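PDB 6HU8: transcriptional regulator ComR from Streptococcus vestibularis F0396, which probably binds DNA through a helix-turn-helix domain and, as a peptide-sensing competence regulator of the RNPP family, carries a tetratricopeptide-type helical domain. Local coordinates for residues A[196-201]-A[237-242]. Numbering follows the deposited sequence.
Sequences IPTDDA and IEKSQF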
loop_
_atom_site.group_PDB
_atom_site.type_symbol
_atom_site.label_atom_id
_atom_site.label_comp_id
_atom_site.label_asym_id
_atom_site.label_seq_id
_atom_site.Cartn_x
_atom_site.Cartn_y
_atom_site.Cartn_z
ATOM N N ILE A 196 4.919 -4.319 14.447
ATOM C CA ILE A 196 3.497 -4.594 14.349
ATOM C C ILE A 196 2.782 -3.856 15.486
ATOM O O ILE A 196 2.909 -4.229 16.646
ATOM C CB ILE A 196 3.205 -6.112 14.407
ATOM C CG1 ILE A 196 4.070 -6.859 13.387
ATOM C CG2 ILE A 196 1.725 -6.380 14.173
ATOM C CD1 ILE A 196 3.859 -8.372 13.382
ATOM N N PRO A 197 2.039 -2.788 15.151
ATOM C CA PRO A 197 1.398 -1.918 16.141
ATOM C C PRO A 197 -0.026 -2.331 16.485
ATOM O O PRO A 197 -0.561 -3.256 15.872
ATOM C CB PRO A 197 1.385 -0.564 15.434
ATOM C CG PRO A 197 1.146 -0.940 13.991
ATOM C CD PRO A 197 1.867 -2.266 13.780
ATOM N N THR A 198 -0.624 -1.639 17.453
ATOM C CA THR A 198 -2.058 -1.738 17.724
ATOM C C THR A 198 -2.780 -0.733 16.830
ATOM O O THR A 198 -2.984 0.434 17.196
ATOM C CB THR A 198 -2.386 -1.482 19.222
ATOM O OG1 THR A 198 -2.005 -2.633 19.988
ATOM C CG2 THR A 198 -3.879 -1.253 19.435
ATOM N N ASP A 199 -3.135 -1.200 15.638
ATOM C CA ASP A 199 -3.701 -0.366 14.586
ATOM C C ASP A 199 -4.110 -1.287 13.461
ATOM O O ASP A 199 -3.274 -1.707 12.640
ATOM C CB ASP A 199 -2.694 0.682 14.111
ATOM C CG ASP A 199 -3.219 1.550 12.969
ATOM O OD1 ASP A 199 -4.409 1.458 12.607
ATOM O OD2 ASP A 199 -2.427 2.353 12.446
ATOM N N ASP A 200 -5.397 -1.619 13.443
ATOM C CA ASP A 200 -5.935 -2.581 12.486
ATOM C C ASP A 200 -5.780 -2.107 11.037
ATOM O O ASP A 200 -5.438 -2.901 10.171
ATOM C CB ASP A 200 -7.406 -2.867 12.786
ATOM C CG ASP A 200 -7.598 -3.683 14.064
ATOM O OD1 ASP A 200 -6.601 -4.160 14.655
ATOM O OD2 ASP A 200 -8.765 -3.864 14.462
ATOM N N ALA A 201 -6.036 -0.823 10.781
ATOM C CA ALA A 201 -5.883 -0.278 9.435
ATOM C C ALA A 201 -4.474 -0.533 8.918
ATOM O O ALA A 201 -4.286 -1.004 7.785
ATOM C CB ALA A 201 -6.190 1.206 9.419
ATOM N N ILE A 237 -1.851 -11.430 12.277
ATOM C CA ILE A 237 -3.155 -11.992 12.632
ATOM C C ILE A 237 -3.304 -12.084 14.153
ATOM O O ILE A 237 -4.344 -11.728 14.708
ATOM C CB ILE A 237 -3.363 -13.387 12.003
ATOM C CG1 ILE A 237 -3.645 -13.253 10.498
ATOM C CG2 ILE A 237 -4.508 -14.141 12.709
ATOM C CD1 ILE A 237 -3.559 -14.563 9.728
ATOM N N GLU A 238 -2.244 -12.528 14.819
ATOM C CA GLU A 238 -2.240 -12.627 16.274
ATOM C C GLU A 238 -2.444 -11.275 16.955
ATOM O O GLU A 238 -3.201 -11.176 17.932
ATOM C CB GLU A 238 -0.933 -13.248 16.763
ATOM C CG GLU A 238 -0.906 -13.482 18.266
ATOM C CD GLU A 238 -2.028 -14.393 18.727
ATOM O OE1 GLU A 238 -2.144 -15.517 18.186
ATOM O OE2 GLU A 238 -2.801 -13.985 19.620
ATOM N N LYS A 239 -1.780 -10.241 16.439
ATOM C CA LYS A 239 -1.814 -8.926 17.059
ATOM C C LYS A 239 -3.212 -8.331 16.982
ATOM O O LYS A 239 -3.724 -7.779 17.961
ATOM C CB LYS A 239 -0.801 -7.989 16.399
ATOM C CG LYS A 239 0.144 -7.290 17.378
ATOM C CD LYS A 239 -0.590 -6.327 18.286
ATOM C CE LYS A 239 0.313 -5.821 19.408
ATOM N NZ LYS A 239 1.518 -5.130 18.863
ATOM N N SER A 240 -3.848 -8.475 15.827
ATOM C CA SER A 240 -5.135 -7.839 15.606
ATOM C C SER A 240 -6.304 -8.794 15.641
ATOM O O SER A 240 -7.440 -8.385 15.380
ATOM C CB SER A 240 -5.130 -7.101 14.273
ATOM O OG SER A 240 -4.270 -5.984 14.337
ATOM N N GLN A 241 -6.032 -10.057 15.965
ATOM C CA GLN A 241 -7.064 -11.086 16.051
ATOM C C GLN A 241 -7.858 -11.245 14.750
ATOM O O GLN A 241 -9.077 -11.399 14.783
ATOM C CB GLN A 241 -8.017 -10.786 17.222
ATOM C CG GLN A 241 -7.402 -11.068 18.590
ATOM C CD GLN A 241 -6.873 -12.492 18.702
ATOM O OE1 GLN A 241 -7.642 -13.454 18.740
ATOM N NE2 GLN A 241 -5.550 -12.633 18.735
ATOM N N PHE A 242 -7.169 -11.214 13.608
ATOM C CA PHE A 242 -7.826 -11.419 12.317
ATOM C C PHE A 242 -8.107 -12.900 12.029
ATOM O O PHE A 242 -7.412 -13.502 11.203
ATOM C CB PHE A 242 -6.966 -10.878 11.171
ATOM C CG PHE A 242 -6.758 -9.399 11.185
ATOM C CD1 PHE A 242 -7.779 -8.534 11.551
ATOM C CD2 PHE A 242 -5.535 -8.864 10.797
ATOM C CE1 PHE A 242 -7.576 -7.167 11.543
ATOM C CE2 PHE A 242 -5.329 -7.490 10.791
ATOM C CZ PHE A 242 -6.352 -6.646 11.164
#
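Asp200 and Ser240 bring the two backbones closest, their CA atoms 6.2 Å apart, where the run-in to helix 200-219 passes the C-terminal end of helix 226-240. Lys239 spans the gap. Its chain, bent at chi2 (-66°) and chi4, runs antiparallel alongside the Ile196 side chain, CG lying 3.7 Å from Ile196 CG2, and lets NZ give a hydrogen bond of 2.8 Å to Ile196 O. The ammonium group sits 31° off the carbonyl plane. Lysine suits this exposed place because its CB and CG methylenes lie against Ile196 CG2 while CD and CE run on past Pro197 O and Thr198 OG1, and the charge ends on a loop carbonyl. Ile196 CG2 is anti to the backbone N, which turns it to the lysine, while the side chain also packs on Ala235 and Val236 of helix 226-240.

At the start of helix 200-219, Ser240 OG donates to Asp200 OD1 over 3.0 Å, meeting the anti side of the carboxylate 31° out of its plane. The same hydroxyl is hydrogen-bonded to Asn203 ND2, which also binds Pro197 O, so one amide ties the loop to both helices. A short serine fits between these partners, and its CB lies 3.4 Å above one face of the Phe242 ring, toward the rim. Phe242 follows Gln241, the first residue to leave the helical conformation, with positive phi, and the ring brings CZ to 4.0 Å from Asp200 O, which lies at its edge.

In this tetratricopeptide-family domain the contact thus joins a helix start to a neighbouring helix end at the surface. Both cross-segment hydrogen bonds are given by side chains of helix 226-240 to acceptors on 196-201, and the positive charge of Lys239 probably strengthens the bond to Ile196 O.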